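Long-range contact in arginyl-trna synthetase (Thermus thermophilus, PDB 1IQ0), which probably joins L-arginine to tRNA(Arg) at the expense of ATP, releasing AMP and diphosphate, as a monomeric class I aminoacyl-tRNA synthetase: residues A[469-483]-A[532-544]. Residues are numbered along the deposited sequence; the frame is centred on the assembly and turned at random.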
ATOM      1  N   THR A 469      -3.862 -16.070  -6.748  1.00 25.02           N
ATOM      2  CA  THR A 469      -3.107 -15.940  -5.517  1.00 22.71           C
ATOM      3  C   THR A 469      -1.670 -15.480  -5.752  1.00 21.20           C
ATOM      4  O   THR A 469      -1.206 -15.407  -6.893  1.00 19.63           O
ATOM      5  CB  THR A 469      -3.027 -17.304  -4.856  1.00 23.67           C
ATOM      6  OG1 THR A 469      -2.252 -18.162  -5.697  1.00 24.49           O
ATOM      7  CG2 THR A 469      -4.421 -17.919  -4.704  1.00 23.03           C
ATOM      8  N   GLY A 470      -0.964 -15.199  -4.657  1.00 17.91           N
ATOM      9  CA  GLY A 470       0.430 -14.803  -4.757  1.00 16.58           C
ATOM     10  C   GLY A 470       1.268 -15.954  -5.293  1.00 19.49           C
ATOM     11  O   GLY A 470       2.111 -15.758  -6.168  1.00 19.32           O
ATOM     12  N   PRO A 471       1.078 -17.176  -4.772  1.00 22.76           N
ATOM     13  CA  PRO A 471       1.859 -18.320  -5.263  1.00 23.77           C
ATOM     14  C   PRO A 471       1.673 -18.537  -6.774  1.00 25.85           C
ATOM     15  O   PRO A 471       2.603 -18.952  -7.460  1.00 27.26           O
ATOM     16  CB  PRO A 471       1.324 -19.477  -4.427  1.00 21.44           C
ATOM     17  CG  PRO A 471       1.033 -18.802  -3.104  1.00 21.13           C
ATOM     18  CD  PRO A 471       0.323 -17.535  -3.557  1.00 16.32           C
ATOM     19  N   TYR A 472       0.474 -18.250  -7.280  1.00 26.54           N
ATOM     20  CA  TYR A 472       0.181 -18.376  -8.711  1.00 26.50           C
ATOM     21  C   TYR A 472       1.140 -17.480  -9.492  1.00 27.08           C
ATOM     22  O   TYR A 472       1.802 -17.934 -10.426  1.00 26.95           O
ATOM     23  CB  TYR A 472      -1.261 -17.946  -9.005  1.00 26.08           C
ATOM     24  CG  TYR A 472      -1.649 -17.938 -10.476  1.00 28.62           C
ATOM     25  CD1 TYR A 472      -1.869 -19.131 -11.177  1.00 26.09           C
ATOM     26  CD2 TYR A 472      -1.819 -16.736 -11.160  1.00 27.53           C
ATOM     27  CE1 TYR A 472      -2.252 -19.118 -12.514  1.00 26.64           C
ATOM     28  CE2 TYR A 472      -2.200 -16.710 -12.491  1.00 32.80           C
ATOM     29  CZ  TYR A 472      -2.416 -17.898 -13.166  1.00 30.52           C
ATOM     30  OH  TYR A 472      -2.808 -17.857 -14.488  1.00 30.47           O
ATOM     31  N   VAL A 473       1.220 -16.211  -9.100  1.00 22.48           N
ATOM     32  CA  VAL A 473       2.109 -15.270  -9.774  1.00 20.67           C
ATOM     33  C   VAL A 473       3.569 -15.676  -9.566  1.00 20.46           C
ATOM     34  O   VAL A 473       4.389 -15.576 -10.487  1.00 21.90           O
ATOM     35  CB  VAL A 473       1.905 -13.825  -9.259  1.00 22.60           C
ATOM     36  CG1 VAL A 473       2.797 -12.859 -10.038  1.00 19.73           C
ATOM     37  CG2 VAL A 473       0.433 -13.429  -9.387  1.00 19.37           C
ATOM     38  N   GLN A 474       3.900 -16.139  -8.361  1.00 21.70           N
ATOM     39  CA  GLN A 474       5.271 -16.559  -8.086  1.00 21.12           C
ATOM     40  C   GLN A 474       5.660 -17.729  -8.996  1.00 22.16           C
ATOM     41  O   GLN A 474       6.772 -17.774  -9.522  1.00 22.45           O
ATOM     42  CB  GLN A 474       5.431 -16.975  -6.619  1.00 24.34           C
ATOM     43  CG  GLN A 474       5.326 -15.838  -5.593  1.00 21.12           C
ATOM     44  CD  GLN A 474       5.489 -16.342  -4.163  1.00 23.21           C
ATOM     45  OE1 GLN A 474       4.818 -17.288  -3.748  1.00 24.78           O
ATOM     46  NE2 GLN A 474       6.381 -15.713  -3.406  1.00 21.06           N
ATOM     47  N   TYR A 475       4.736 -18.665  -9.190  1.00 22.38           N
ATOM     48  CA  TYR A 475       4.998 -19.832 -10.029  1.00 24.18           C
ATOM     49  C   TYR A 475       5.252 -19.433 -11.487  1.00 22.15           C
ATOM     50  O   TYR A 475       6.114 -20.003 -12.154  1.00 20.34           O
ATOM     51  CB  TYR A 475       3.825 -20.814  -9.961  1.00 38.39           C
ATOM     52  CG  TYR A 475       4.130 -22.133 -10.629  1.00 48.33           C
ATOM     53  CD1 TYR A 475       5.055 -23.019 -10.072  1.00 50.90           C
ATOM     54  CD2 TYR A 475       3.533 -22.477 -11.842  1.00 53.23           C
ATOM     55  CE1 TYR A 475       5.378 -24.215 -10.706  1.00 56.72           C
ATOM     56  CE2 TYR A 475       3.852 -23.672 -12.486  1.00 58.76           C
ATOM     57  CZ  TYR A 475       4.775 -24.535 -11.913  1.00 62.29           C
ATOM     58  OH  TYR A 475       5.099 -25.712 -12.549  1.00 69.37           O
ATOM     59  N   ALA A 476       4.499 -18.457 -11.978  1.00 22.47           N
ATOM     60  CA  ALA A 476       4.677 -17.982 -13.343  1.00 20.74           C
ATOM     61  C   ALA A 476       6.081 -17.390 -13.471  1.00 22.03           C
ATOM     62  O   ALA A 476       6.742 -17.550 -14.498  1.00 20.07           O
ATOM     63  CB  ALA A 476       3.616 -16.926 -13.680  1.00 16.83           C
ATOM     64  N   HIS A 477       6.538 -16.707 -12.421  1.00 23.43           N
ATOM     65  CA  HIS A 477       7.875 -16.128 -12.434  1.00 20.70           C
ATOM     66  C   HIS A 477       8.940 -17.220 -12.447  1.00 23.56           C
ATOM     67  O   HIS A 477       9.913 -17.135 -13.199  1.00 21.94           O
ATOM     68  CB  HIS A 477       8.110 -15.233 -11.211  1.00 17.39           C
ATOM     69  CG  HIS A 477       9.534 -14.789 -11.064  1.00 19.69           C
ATOM     70  ND1 HIS A 477      10.490 -15.553 -10.430  1.00 21.39           N
ATOM     71  CD2 HIS A 477      10.179 -13.691 -11.529  1.00 18.32           C
ATOM     72  CE1 HIS A 477      11.661 -14.948 -10.510  1.00 23.02           C
ATOM     73  NE2 HIS A 477      11.500 -13.815 -11.172  1.00 20.20           N
ATOM     74  N   ALA A 478       8.760 -18.234 -11.604  1.00 16.51           N
ATOM     75  CA  ALA A 478       9.721 -19.331 -11.522  1.00 19.81           C
ATOM     76  C   ALA A 478       9.770 -20.130 -12.829  1.00 20.48           C
ATOM     77  O   ALA A 478      10.831 -20.570 -13.252  1.00 23.49           O
ATOM     78  CB  ALA A 478       9.374 -20.257 -10.339  1.00 17.66           C
ATOM     79  N   ARG A 479       8.619 -20.309 -13.467  1.00 22.67           N
ATOM     80  CA  ARG A 479       8.555 -21.039 -14.728  1.00 22.80           C
ATOM     81  C   ARG A 479       9.345 -20.280 -15.802  1.00 22.36           C
ATOM     82  O   ARG A 479      10.153 -20.864 -16.516  1.00 23.42           O
ATOM     83  CB  ARG A 479       7.100 -21.192 -15.178  1.00 39.80           C
ATOM     84  CG  ARG A 479       6.903 -22.088 -16.400  1.00 44.18           C
ATOM     85  CD  ARG A 479       6.421 -23.480 -16.000  1.00 51.79           C
ATOM     86  NE  ARG A 479       5.070 -23.766 -16.487  1.00 56.66           N
ATOM     87  CZ  ARG A 479       3.997 -23.030 -16.212  1.00 60.30           C
ATOM     88  NH1 ARG A 479       4.105 -21.950 -15.445  1.00 64.73           N
ATOM     89  NH2 ARG A 479       2.811 -23.373 -16.702  1.00 56.37           N
ATOM     90  N   ALA A 480       9.105 -18.977 -15.912  1.00 24.69           N
ATOM     91  CA  ALA A 480       9.799 -18.157 -16.900  1.00 23.58           C
ATOM     92  C   ALA A 480      11.299 -18.166 -16.628  1.00 25.40           C
ATOM     93  O   ALA A 480      12.109 -18.310 -17.545  1.00 25.19           O
ATOM     94  CB  ALA A 480       9.271 -16.722 -16.857  1.00 18.17           C
ATOM     95  N   HIS A 481      11.664 -18.021 -15.361  1.00 24.79           N
ATOM     96  CA  HIS A 481      13.067 -18.007 -14.968  1.00 21.42           C
ATOM     97  C   HIS A 481      13.778 -19.335 -15.254  1.00 20.55           C
ATOM     98  O   HIS A 481      14.951 -19.339 -15.634  1.00 21.83           O
ATOM     99  CB  HIS A 481      13.193 -17.662 -13.477  1.00 23.86           C
ATOM    100  CG  HIS A 481      14.597 -17.381 -13.039  1.00 28.50           C
ATOM    101  ND1 HIS A 481      15.505 -18.378 -12.749  1.00 31.52           N
ATOM    102  CD2 HIS A 481      15.256 -16.210 -12.860  1.00 29.49           C
ATOM    103  CE1 HIS A 481      16.661 -17.835 -12.409  1.00 33.26           C
ATOM    104  NE2 HIS A 481      16.537 -16.521 -12.470  1.00 33.85           N
ATOM    105  N   SER A 482      13.077 -20.456 -15.077  1.00 19.46           N
ATOM    106  CA  SER A 482      13.694 -21.760 -15.324  1.00 22.94           C
ATOM    107  C   SER A 482      14.109 -21.898 -16.794  1.00 23.13           C
ATOM    108  O   SER A 482      15.122 -22.519 -17.102  1.00 27.63           O
ATOM    109  CB  SER A 482      12.738 -22.899 -14.943  1.00 29.50           C
ATOM    110  OG  SER A 482      11.676 -23.000 -15.876  1.00 40.04           O
ATOM    111  N   ILE A 483      13.325 -21.313 -17.692  1.00 23.02           N
ATOM    112  CA  ILE A 483      13.621 -21.350 -19.126  1.00 21.77           C
ATOM    113  C   ILE A 483      14.931 -20.599 -19.411  1.00 24.35           C
ATOM    114  O   ILE A 483      15.789 -21.079 -20.154  1.00 24.16           O
ATOM    115  CB  ILE A 483      12.476 -20.698 -19.948  1.00 23.07           C
ATOM    116  CG1 ILE A 483      11.177 -21.480 -19.742  1.00 19.98           C
ATOM    117  CG2 ILE A 483      12.855 -20.645 -21.434  1.00 23.34           C
ATOM    118  CD1 ILE A 483       9.940 -20.819 -20.372  1.00 22.53           C
ATOM    119  N   LEU A 532      -0.918  -8.074 -12.135  1.00 18.06           N
ATOM    120  CA  LEU A 532      -0.016  -9.214 -12.038  1.00 18.18           C
ATOM    121  C   LEU A 532      -0.739 -10.533 -12.284  1.00 19.49           C
ATOM    122  O   LEU A 532      -0.169 -11.453 -12.862  1.00 17.85           O
ATOM    123  CB  LEU A 532       0.684  -9.227 -10.678  1.00 24.16           C
ATOM    124  CG  LEU A 532       1.656  -8.062 -10.441  1.00 22.46           C
ATOM    125  CD1 LEU A 532       2.319  -8.228  -9.076  1.00 25.16           C
ATOM    126  CD2 LEU A 532       2.716  -8.025 -11.541  1.00 20.20           C
ATOM    127  N   LEU A 533      -1.990 -10.626 -11.842  1.00 21.84           N
ATOM    128  CA  LEU A 533      -2.779 -11.830 -12.068  1.00 24.06           C
ATOM    129  C   LEU A 533      -2.999 -11.964 -13.572  1.00 27.20           C
ATOM    130  O   LEU A 533      -2.819 -13.042 -14.140  1.00 28.89           O
ATOM    131  CB  LEU A 533      -4.135 -11.739 -11.360  1.00 20.65           C
ATOM    132  CG  LEU A 533      -4.136 -12.040  -9.857  1.00 25.29           C
ATOM    133  CD1 LEU A 533      -5.536 -11.857  -9.283  1.00 22.09           C
ATOM    134  CD2 LEU A 533      -3.665 -13.471  -9.636  1.00 23.73           C
ATOM    135  N   ASP A 534      -3.381 -10.858 -14.211  1.00 26.13           N
ATOM    136  CA  ASP A 534      -3.617 -10.856 -15.648  1.00 24.75           C
ATOM    137  C   ASP A 534      -2.356 -11.200 -16.445  1.00 24.24           C
ATOM    138  O   ASP A 534      -2.419 -11.946 -17.419  1.00 24.52           O
ATOM    139  CB  ASP A 534      -4.147  -9.493 -16.105  1.00 27.71           C
ATOM    140  CG  ASP A 534      -5.505  -9.155 -15.504  1.00 30.33           C
ATOM    141  OD1 ASP A 534      -6.256 -10.086 -15.148  1.00 34.79           O
ATOM    142  OD2 ASP A 534      -5.836  -7.957 -15.405  1.00 34.21           O
ATOM    143  N   LEU A 535      -1.215 -10.655 -16.036  1.00 18.21           N
ATOM    144  CA  LEU A 535       0.024 -10.921 -16.748  1.00 20.48           C
ATOM    145  C   LEU A 535       0.435 -12.381 -16.574  1.00 21.63           C
ATOM    146  O   LEU A 535       0.892 -13.023 -17.522  1.00 21.09           O
ATOM    147  CB  LEU A 535       1.143 -10.003 -16.259  1.00 11.71           C
ATOM    148  CG  LEU A 535       2.454 -10.146 -17.050  1.00 14.67           C
ATOM    149  CD1 LEU A 535       2.212  -9.814 -18.541  1.00 14.23           C
ATOM    150  CD2 LEU A 535       3.504  -9.224 -16.461  1.00 13.85           C
ATOM    151  N   ALA A 536       0.267 -12.903 -15.364  1.00 23.01           N
ATOM    152  CA  ALA A 536       0.617 -14.286 -15.097  1.00 22.33           C
ATOM    153  C   ALA A 536      -0.297 -15.200 -15.910  1.00 23.23           C
ATOM    154  O   ALA A 536       0.136 -16.248 -16.397  1.00 22.62           O
ATOM    155  CB  ALA A 536       0.491 -14.585 -13.610  1.00 10.75           C
ATOM    156  N   ALA A 537      -1.555 -14.797 -16.067  1.00 21.06           N
ATOM    157  CA  ALA A 537      -2.518 -15.580 -16.842  1.00 20.58           C
ATOM    158  C   ALA A 537      -2.118 -15.561 -18.317  1.00 19.50           C
ATOM    159  O   ALA A 537      -2.236 -16.568 -19.021  1.00 21.27           O
ATOM    160  CB  ALA A 537      -3.935 -15.007 -16.681  1.00 16.14           C
ATOM    161  N   SER A 538      -1.664 -14.398 -18.779  1.00 22.70           N
ATOM    162  CA  SER A 538      -1.234 -14.223 -20.164  1.00 25.85           C
ATOM    163  C   SER A 538       0.018 -15.065 -20.422  1.00 28.15           C
ATOM    164  O   SER A 538       0.154 -15.692 -21.471  1.00 23.12           O
ATOM    165  CB  SER A 538      -0.936 -12.745 -20.429  1.00 24.19           C
ATOM    166  OG  SER A 538      -0.470 -12.539 -21.749  1.00 22.87           O
ATOM    167  N   TRP A 539       0.935 -15.070 -19.462  1.00 23.05           N
ATOM    168  CA  TRP A 539       2.151 -15.860 -19.591  1.00 22.23           C
ATOM    169  C   TRP A 539       1.816 -17.355 -19.650  1.00 19.90           C
ATOM    170  O   TRP A 539       2.360 -18.084 -20.469  1.00 21.42           O
ATOM    171  CB  TRP A 539       3.090 -15.582 -18.416  1.00 18.96           C
ATOM    172  CG  TRP A 539       4.107 -16.653 -18.197  1.00 23.24           C
ATOM    173  CD1 TRP A 539       4.157 -17.531 -17.151  1.00 24.33           C
ATOM    174  CD2 TRP A 539       5.198 -16.994 -19.059  1.00 23.31           C
ATOM    175  NE1 TRP A 539       5.212 -18.398 -17.306  1.00 22.09           N
ATOM    176  CE2 TRP A 539       5.868 -18.092 -18.470  1.00 24.61           C
ATOM    177  CE3 TRP A 539       5.674 -16.481 -20.270  1.00 22.94           C
ATOM    178  CZ2 TRP A 539       6.993 -18.688 -19.055  1.00 22.35           C
ATOM    179  CZ3 TRP A 539       6.798 -17.076 -20.854  1.00 25.80           C
ATOM    180  CH2 TRP A 539       7.441 -18.168 -20.243  1.00 23.38           C
ATOM    181  N   ASN A 540       0.916 -17.806 -18.786  1.00 21.27           N
ATOM    182  CA  ASN A 540       0.531 -19.209 -18.778  1.00 21.03           C
ATOM    183  C   ASN A 540      -0.151 -19.669 -20.072  1.00 22.63           C
ATOM    184  O   ASN A 540       0.159 -20.745 -20.584  1.00 23.97           O
ATOM    185  CB  ASN A 540      -0.365 -19.507 -17.569  1.00 20.11           C
ATOM    186  CG  ASN A 540       0.432 -19.630 -16.283  1.00 23.44           C
ATOM    187  OD1 ASN A 540       1.523 -20.196 -16.272  1.00 25.55           O
ATOM    188  ND2 ASN A 540      -0.109 -19.110 -15.197  1.00 20.59           N
ATOM    189  N   ALA A 541      -1.071 -18.864 -20.594  1.00 22.27           N
ATOM    190  CA  ALA A 541      -1.761 -19.207 -21.834  1.00 20.60           C
ATOM    191  C   ALA A 541      -0.722 -19.254 -22.958  1.00 21.67           C
ATOM    192  O   ALA A 541      -0.771 -20.110 -23.838  1.00 24.80           O
ATOM    193  CB  ALA A 541      -2.832 -18.160 -22.153  1.00 13.46           C
ATOM    194  N   TYR A 542       0.216 -18.317 -22.914  1.00 19.72           N
ATOM    195  CA  TYR A 542       1.279 -18.239 -23.903  1.00 19.67           C
ATOM    196  C   TYR A 542       2.143 -19.504 -23.823  1.00 23.80           C
ATOM    197  O   TYR A 542       2.392 -20.160 -24.831  1.00 23.05           O
ATOM    198  CB  TYR A 542       2.135 -17.000 -23.629  1.00 20.73           C
ATOM    199  CG  TYR A 542       3.349 -16.841 -24.516  1.00 19.48           C
ATOM    200  CD1 TYR A 542       3.221 -16.413 -25.843  1.00 23.30           C
ATOM    201  CD2 TYR A 542       4.632 -17.083 -24.018  1.00 21.90           C
ATOM    202  CE1 TYR A 542       4.338 -16.221 -26.645  1.00 23.10           C
ATOM    203  CE2 TYR A 542       5.756 -16.897 -24.813  1.00 22.03           C
ATOM    204  CZ  TYR A 542       5.601 -16.463 -26.128  1.00 20.55           C
ATOM    205  OH  TYR A 542       6.714 -16.253 -26.912  1.00 23.10           O
ATOM    206  N   TYR A 543       2.583 -19.850 -22.616  1.00 16.03           N
ATOM    207  CA  TYR A 543       3.423 -21.034 -22.415  1.00 17.22           C
ATOM    208  C   TYR A 543       2.723 -22.347 -22.791  1.00 19.17           C
ATOM    209  O   TYR A 543       3.326 -23.226 -23.402  1.00 23.97           O
ATOM    210  CB  TYR A 543       3.866 -21.119 -20.957  1.00 16.62           C
ATOM    211  CG  TYR A 543       4.739 -22.323 -20.646  1.00 16.23           C
ATOM    212  CD1 TYR A 543       6.124 -22.264 -20.806  1.00 19.71           C
ATOM    213  CD2 TYR A 543       4.177 -23.512 -20.177  1.00 16.88           C
ATOM    214  CE1 TYR A 543       6.927 -23.353 -20.502  1.00 18.47           C
ATOM    215  CE2 TYR A 543       4.979 -24.616 -19.871  1.00 20.13           C
ATOM    216  CZ  TYR A 543       6.351 -24.524 -20.037  1.00 20.00           C
ATOM    217  OH  TYR A 543       7.149 -25.604 -19.751  1.00 26.02           O
ATOM    218  N   ASN A 544       1.453 -22.466 -22.415  1.00 17.64           N
ATOM    219  CA  ASN A 544       0.675 -23.668 -22.679  1.00 18.34           C
ATOM    220  C   ASN A 544       0.126 -23.843 -24.094  1.00 20.32           C
ATOM    221  O   ASN A 544      -0.325 -24.932 -24.436  1.00 22.15           O
ATOM    222  CB  ASN A 544      -0.504 -23.760 -21.696  1.00 17.64           C
ATOM    223  CG  ASN A 544      -0.053 -23.893 -20.257  1.00 24.58           C
ATOM    224  OD1 ASN A 544       0.922 -24.583 -19.962  1.00 27.33           O
ATOM    225  ND2 ASN A 544      -0.769 -23.238 -19.348  1.00 25.04           N
TER
HETATM  226  O   HOH W   1       1.177 -19.837 -12.558  1.00 33.14           O
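A476 and A536 meet methyl to methyl where helices 470-487 and 525-544 pack within the mainly helical DALR anticodon-binding domain. Their short segments run in the same general sense, crossing at 44° with axes 9.3 Å apart; the nearest CA atoms, those of V473 and A536, are 5.6 Å apart, consistent with the small A476 and A536 at the interface. Three side chains act as knobs in holes: Y472 among L533, A536, A537 and N540; W539 among A476, R479, A480 and I483; R479 among W539, N540, Y543 and N544.

The apolar contacts form two clusters. In one, Y472 CE2 packs against A536 CB at 3.6 Å, and L533 CD2 lies near both Y472 and V473. In the other, A480 CB lies over one face of the W539 indole in a CH-pi contact, 4.2 Å from the centroid of the six-membered ring, while I483 CD1 comes at the ring edge, 3.6 Å from W539 CH2. L573 of helix 562-583 also touches this tryptophan.

Polar contacts run along one flank. Bent at chi2 and chi3, the R479 chain brings NE over one face of the Y543 ring, an off-centre cation-pi contact. Y475, from the same helix, lies against a guanidinium face. R479 NH1 donates to N540 OD1 (3.2 Å), with a weak second bond from NH2. With R479 reduced to an alanine, N540 OD1 would probably lose its guanidinium donors and the Y543 face its cation.

The other end of that amide is also engaged: N540 ND2 donates to Y472 OH at 3.1 Å, 156° at the hydrogen, with the hydroxyl oxygen in the amide plane. A water accepts from N540 ND2, and its oxygen donates to Y472 O at 2.9 Å.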